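PDB 3K1T: glutamate--cysteine ligase GshA from Methylobacillus flagellatus KT, which probably acts as a ligase that joins glutamate to cysteine through a gamma-glutamyl bond, the first step of glutathione synthesis. Local coordinates for residues I29-W32 and F33-W37; A366-N369 and L370-P373; A394-A398 and P399-Y403. All coordinates share one frame; numbering follows the deposited sequence.

How the contacts relate
Three local contacts follow one another along the chain; each joins neighbouring residues and closes no long loop, and none nests with or crosses another. Contact 1 spans two turns of helix 26-40, whose side chains meet helices 210-226 and 398-421 and also the second subunit. Contact 2 comes much later, rounding a turn in the loop that joins antiparallel strands 352-361 and 377-381; its centre is about 35 Å from that of contact 1. Contact 3 leads the chain from a loop into helix 398-421. That helix returns to the N-terminal region, where Y403 OH of contact 3 meets E30 OE2 of contact 1, while contacts 2 and 3 remain about 14 Å apart at their nearest atoms.

Contact 1. Residues I29-W32 and F33-W37; sequences IEHW and FRSQW
I29 and F33 illustrate the i to i+4 relation of an alpha helix, here helix 26-40. F33 N donates to I29 O at 2.9 Å, and the two side chains run alongside each other, with the CG2 branch of I29 3.6 Å from F33 CE2. I29 also packs on F222 and I226 of helix 210-226.

One residue on, the carbonyl O of E30 accepts R34 N in the same backbone pattern. The R34 chain, bent at its third torsion, brings the guanidinium over E30 O, which lies 3.9 Å above the guanidinium plane, near its centre. The charged ends find other mates: E30 binds R410 and Y403, and R34 NH1 bonds to A125 O of the second subunit.

H31 carries S35 OG over one face of its imidazole, 3.9 Å from CE1, while its NE2 makes a weak hydrogen bond to D94 O of the second subunit.

With CG of W32 anti to the backbone N (chi1 -179°), the indole swings beside the next residues and turns the edge of its six-membered ring to the face of F33, a T-shaped pair with planes at 67° and CZ3 leading. Q36 CG sits almost on the normal of that six-membered ring, 3.6 Å from its centroid, and the Q36 amide stacks at 21° to the indole. W32 NE1 gives its hydrogen to E221 OE2. A leucine here would probably leave E221 without the indole donor and open a gap between F33 and Q36. Q36 NE2 rests 3.5 Å from W32 NE1, two donors that do not bond.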
# COMPACT_ATOMS: atom_id res chain seq x y z
N ILE A 29 3.46 -18.97 3.60
CA ILE A 29 4.52 -18.12 3.07
C ILE A 29 4.39 -16.66 3.53
O ILE A 29 5.36 -16.06 3.99
CB ILE A 29 4.57 -18.21 1.53
CG1 ILE A 29 5.08 -19.61 1.09
CG2 ILE A 29 5.43 -17.03 0.88
CD1 ILE A 29 4.73 -19.93 -0.37
N GLU A 30 3.19 -16.09 3.41
CA GLU A 30 2.99 -14.71 3.79
C GLU A 30 3.16 -14.50 5.33
O GLU A 30 3.77 -13.51 5.77
CB GLU A 30 1.64 -14.20 3.30
CG GLU A 30 1.54 -14.23 1.78
CD GLU A 30 2.54 -13.34 1.05
OE1 GLU A 30 3.14 -12.42 1.67
OE2 GLU A 30 2.75 -13.58 -0.16
N HIS A 31 2.69 -15.46 6.11
CA HIS A 31 2.93 -15.44 7.55
C HIS A 31 4.42 -15.53 7.86
O HIS A 31 4.94 -14.78 8.69
CB HIS A 31 2.20 -16.61 8.24
CG HIS A 31 2.47 -16.68 9.69
ND1 HIS A 31 3.42 -17.52 10.23
CD2 HIS A 31 2.00 -15.93 10.72
CE1 HIS A 31 3.46 -17.34 11.54
NE2 HIS A 31 2.60 -16.39 11.86
N TRP A 32 5.14 -16.38 7.12
CA TRP A 32 6.59 -16.50 7.33
C TRP A 32 7.29 -15.17 7.02
O TRP A 32 8.13 -14.71 7.80
CB TRP A 32 7.14 -17.66 6.50
CG TRP A 32 8.62 -17.88 6.64
CD1 TRP A 32 9.23 -18.67 7.56
CD2 TRP A 32 9.65 -17.35 5.81
NE1 TRP A 32 10.58 -18.66 7.38
CE2 TRP A 32 10.88 -17.85 6.31
CE3 TRP A 32 9.67 -16.50 4.70
CZ2 TRP A 32 12.10 -17.54 5.73
CZ3 TRP A 32 10.88 -16.22 4.11
CH2 TRP A 32 12.09 -16.73 4.63
N PHE A 33 6.96 -14.54 5.90
CA PHE A 33 7.58 -13.26 5.58
C PHE A 33 7.30 -12.23 6.67
O PHE A 33 8.20 -11.50 7.09
CB PHE A 33 7.07 -12.71 4.23
CG PHE A 33 7.84 -13.20 3.02
CD1 PHE A 33 9.19 -12.91 2.86
CD2 PHE A 33 7.19 -13.93 2.02
CE1 PHE A 33 9.88 -13.34 1.75
CE2 PHE A 33 7.88 -14.35 0.88
CZ PHE A 33 9.23 -14.05 0.76
N ARG A 34 6.05 -12.15 7.13
CA ARG A 34 5.75 -11.21 8.22
C ARG A 34 6.62 -11.46 9.46
O ARG A 34 7.11 -10.48 10.05
CB ARG A 34 4.27 -11.20 8.60
CG ARG A 34 3.46 -10.35 7.62
CD ARG A 34 2.02 -10.20 8.12
NE ARG A 34 1.18 -11.35 7.90
CZ ARG A 34 0.43 -11.51 6.79
NH1 ARG A 34 0.44 -10.60 5.81
NH2 ARG A 34 -0.31 -12.56 6.68
N SER A 35 6.83 -12.74 9.84
CA SER A 35 7.74 -13.02 10.94
C SER A 35 9.16 -12.50 10.65
O SER A 35 9.81 -11.95 11.54
CB SER A 35 7.81 -14.52 11.26
OG SER A 35 6.53 -14.94 11.61
N GLN A 36 9.62 -12.66 9.40
CA GLN A 36 10.97 -12.19 9.05
C GLN A 36 11.12 -10.67 9.13
O GLN A 36 12.11 -10.16 9.69
CB GLN A 36 11.42 -12.70 7.67
CG GLN A 36 11.32 -14.23 7.50
CD GLN A 36 11.99 -14.98 8.60
OE1 GLN A 36 13.16 -14.77 8.86
NE2 GLN A 36 11.24 -15.85 9.27
N TRP A 37 10.14 -9.94 8.62
CA TRP A 37 10.21 -8.48 8.62
C TRP A 37 10.12 -7.93 10.06
O TRP A 37 10.74 -6.90 10.34
CB TRP A 37 9.12 -7.83 7.76
CG TRP A 37 9.02 -8.38 6.33
CD1 TRP A 37 7.90 -8.85 5.71
CD2 TRP A 37 10.07 -8.48 5.38
NE1 TRP A 37 8.21 -9.28 4.46
CE2 TRP A 37 9.53 -9.07 4.23
CE3 TRP A 37 11.43 -8.19 5.42
CZ2 TRP A 37 10.30 -9.34 3.10
CZ3 TRP A 37 12.19 -8.42 4.26
CH2 TRP A 37 11.62 -9.01 3.14

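Contact 2. Residues A366-N369 and L370-P373; sequences ADEN and LNAP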
# COMPACT_ATOMS: atom_id res chain seq x y z
N ALA A 366 22.66 -15.87 -30.67
CA ALA A 366 22.28 -17.14 -30.04
C ALA A 366 22.56 -17.20 -28.54
O ALA A 366 21.88 -17.94 -27.82
CB ALA A 366 23.01 -18.35 -30.76
N ASP A 367 23.52 -16.41 -28.06
CA ASP A 367 23.90 -16.47 -26.64
C ASP A 367 23.35 -15.33 -25.76
O ASP A 367 23.80 -15.12 -24.64
CB ASP A 367 25.40 -16.53 -26.50
CG ASP A 367 25.96 -17.88 -26.94
OD1 ASP A 367 25.25 -18.92 -26.88
OD2 ASP A 367 27.15 -17.87 -27.33
N GLU A 368 22.37 -14.60 -26.27
CA GLU A 368 21.68 -13.60 -25.46
C GLU A 368 20.87 -14.20 -24.31
O GLU A 368 20.54 -13.49 -23.36
CB GLU A 368 20.82 -12.68 -26.35
CG GLU A 368 21.68 -11.68 -27.16
CD GLU A 368 22.64 -10.93 -26.30
OE1 GLU A 368 22.23 -10.31 -25.29
OE2 GLU A 368 23.85 -11.00 -26.58
N ASN A 369 20.55 -15.48 -24.39
CA ASN A 369 19.93 -16.18 -23.25
C ASN A 369 20.90 -16.40 -22.07
O ASN A 369 20.47 -16.77 -20.98
CB ASN A 369 19.24 -17.49 -23.66
CG ASN A 369 20.19 -18.51 -24.27
OD1 ASN A 369 21.42 -18.40 -24.15
ND2 ASN A 369 19.60 -19.51 -24.98
N LEU A 370 22.20 -16.16 -22.33
CA LEU A 370 23.29 -16.33 -21.36
C LEU A 370 23.87 -14.96 -20.96
O LEU A 370 23.98 -14.64 -19.78
CB LEU A 370 24.35 -17.24 -22.01
CG LEU A 370 25.61 -17.65 -21.29
CD1 LEU A 370 26.29 -18.91 -21.96
CD2 LEU A 370 26.59 -16.45 -21.21
N ASN A 371 24.24 -14.17 -21.97
CA ASN A 371 24.92 -12.85 -21.75
C ASN A 371 24.09 -11.91 -20.87
O ASN A 371 22.88 -11.75 -21.07
CB ASN A 371 25.19 -12.15 -23.10
CG ASN A 371 26.15 -12.94 -24.04
OD1 ASN A 371 26.99 -13.70 -23.59
ND2 ASN A 371 26.01 -12.74 -25.36
N ALA A 372 24.75 -11.24 -19.93
CA ALA A 372 24.11 -10.21 -19.10
C ALA A 372 23.94 -9.00 -20.02
O ALA A 372 24.82 -8.71 -20.80
CB ALA A 372 24.98 -9.88 -17.88
N PRO A 373 22.78 -8.31 -19.98
CA PRO A 373 22.58 -7.23 -20.94
C PRO A 373 23.33 -5.92 -20.62
O PRO A 373 23.50 -5.08 -21.52
CB PRO A 373 21.07 -6.99 -20.87
CG PRO A 373 20.73 -7.34 -19.48
CD PRO A 373 21.57 -8.57 -19.21
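The side chains of E368 and N371 cross at about a right angle, joined by one nearly straight hydrogen bond: N371 ND2 donates to E368 OE2 at 3.0 Å with an N-H...O angle of 172°. The two flat groups use this bond differently. E368 OE2 lies in the amide plane of N371, where an N-H naturally points, whereas the donor approaches the carboxylate from above its plane, 49° out of it. The glutamate chain can meet its partner because it bends at its second torsion (chi2 -51°): a side chain that starts out away from residues 370-373 comes back to meet N371.

The same residues form a tight turn. D367 O receives two backbone amides, L370 N at 3.0 Å and N371 N at 2.9 Å, an i+3 and an i+4 bond on one acceptor, the latter closing an alpha-turn. L370 N comes from above the carbonyl plane, while N371 N lies nearly along the C=O axis. L370 also lays its CB 3.4 Å from D367 O, and the N371 amide folds back over the turn, with CG 3.3 Å from that oxygen.

R51 of strand 45-52 binds the carbonyls of both L370 and N371, and N369 makes a backbone bond with T333 of a neighbouring loop. E368 is buried, and its other oxygen, OE1, is hydrogen-bonded to H361 ND1. With both carboxylate oxygens engaged, rotation of that group is restrained, and the acceptor facing N371 is consistent with the amide presenting nitrogen, not oxygen, on this side.

Contact 3. Residues A394-A398 and P399-Y403; sequences APDAA and PNRFY
A type I beta turn from A394 to A397 delivers the chain to the start of helix 398-421, where A397, the N-cap residue, accepts R401 N on its carbonyl O at 2.9 Å, and also N400 N in a weak bond.

N400 reaches back from the helix to the turn. Its ND2 donates to A394 O at 2.8 Å from above the carbonyl plane, and A397 N approaches the same oxygen from the opposite face. Its OD1 accepts D390 N, so the amide is held at both ends.

D396 and R401 form a side-on salt bridge. R401 NE meets D396 OD1 at 2.7 Å and R401 NH2 meets D396 OD2 at 2.9 Å, each oxygen using its syn lone pair, with carboxylate and guanidinium planes 16° apart. Bends at the second and third torsions (chi2 87°, chi3 69°) fold the arginine back toward the turn. R401 NH1 bonds to Y405 OH.

Farther into the helix, F402 N bonds to A398 O, and that same oxygen lies at the edge of the F402 ring, 3.3 Å from CD1. P399 falls in the first turn, where its lack of an N-H costs the helix no internal bond.

E19 of helix 13-23 brings its carboxylate close to D396; any repulsion between them would probably be offset by the paired guanidinium, and perhaps by the nearby helix N terminus, which would favour an ionised aspartate.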
# COMPACT_ATOMS: atom_id res chain seq x y z
N ALA A 394 -4.23 -22.22 -13.04
CA ALA A 394 -3.05 -22.87 -13.64
C ALA A 394 -1.79 -22.33 -12.95
O ALA A 394 -1.66 -21.12 -12.75
CB ALA A 394 -2.98 -22.63 -15.17
N PRO A 395 -0.87 -23.21 -12.57
CA PRO A 395 0.30 -22.75 -11.84
C PRO A 395 1.13 -21.69 -12.59
O PRO A 395 1.69 -20.81 -11.94
CB PRO A 395 1.11 -24.02 -11.61
CG PRO A 395 0.16 -25.17 -11.83
CD PRO A 395 -0.97 -24.68 -12.63
N ASP A 396 1.19 -21.77 -13.93
CA ASP A 396 1.90 -20.77 -14.73
C ASP A 396 1.00 -19.73 -15.41
O ASP A 396 1.45 -19.02 -16.30
CB ASP A 396 2.83 -21.44 -15.77
CG ASP A 396 3.97 -20.51 -16.24
OD1 ASP A 396 4.53 -19.75 -15.38
OD2 ASP A 396 4.30 -20.53 -17.47
N ALA A 397 -0.23 -19.56 -14.94
CA ALA A 397 -1.03 -18.42 -15.34
C ALA A 397 -0.26 -17.14 -14.96
O ALA A 397 0.51 -17.13 -13.99
CB ALA A 397 -2.41 -18.44 -14.65
N ALA A 398 -0.49 -16.06 -15.69
CA ALA A 398 0.29 -14.83 -15.49
C ALA A 398 0.33 -14.32 -14.04
O ALA A 398 1.42 -14.03 -13.53
CB ALA A 398 -0.18 -13.69 -16.45
N PRO A 399 -0.82 -14.25 -13.36
CA PRO A 399 -0.78 -13.79 -11.97
C PRO A 399 -0.00 -14.72 -11.04
O PRO A 399 0.49 -14.28 -10.00
CB PRO A 399 -2.24 -13.75 -11.54
CG PRO A 399 -3.05 -13.93 -12.80
CD PRO A 399 -2.19 -14.48 -13.86
N ASN A 400 0.09 -15.98 -11.40
CA ASN A 400 0.83 -16.96 -10.62
C ASN A 400 2.34 -16.96 -10.91
O ASN A 400 3.16 -17.07 -9.97
CB ASN A 400 0.17 -18.34 -10.78
CG ASN A 400 -1.17 -18.42 -10.13
OD1 ASN A 400 -1.46 -17.67 -9.19
ND2 ASN A 400 -2.02 -19.34 -10.60
N ARG A 401 2.70 -16.76 -12.18
CA ARG A 401 4.08 -16.51 -12.55
C ARG A 401 4.59 -15.28 -11.80
O ARG A 401 5.70 -15.30 -11.22
CB ARG A 401 4.19 -16.30 -14.07
CG ARG A 401 5.59 -15.80 -14.57
CD ARG A 401 6.55 -16.91 -14.83
NE ARG A 401 6.17 -17.72 -16.00
CZ ARG A 401 6.46 -17.48 -17.26
NH1 ARG A 401 7.17 -16.41 -17.61
NH2 ARG A 401 6.02 -18.31 -18.21
N PHE A 402 3.81 -14.19 -11.82
CA PHE A 402 4.24 -12.94 -11.19
C PHE A 402 4.24 -12.99 -9.68
O PHE A 402 5.10 -12.37 -9.04
CB PHE A 402 3.53 -11.70 -11.83
CG PHE A 402 4.18 -11.29 -13.10
CD1 PHE A 402 3.91 -11.98 -14.29
CD2 PHE A 402 5.17 -10.34 -13.11
CE1 PHE A 402 4.56 -11.67 -15.45
CE2 PHE A 402 5.83 -10.02 -14.29
CZ PHE A 402 5.53 -10.70 -15.45
N TYR A 403 3.34 -13.79 -9.09
CA TYR A 403 3.40 -14.06 -7.67
C TYR A 403 4.73 -14.74 -7.32
O TYR A 403 5.41 -14.33 -6.34
CB TYR A 403 2.20 -14.89 -7.15
CG TYR A 403 2.29 -15.19 -5.67
CD1 TYR A 403 2.18 -14.18 -4.72
CD2 TYR A 403 2.49 -16.50 -5.20
CE1 TYR A 403 2.27 -14.43 -3.37
CE2 TYR A 403 2.60 -16.76 -3.81
CZ TYR A 403 2.50 -15.71 -2.91
OH TYR A 403 2.60 -15.95 -1.53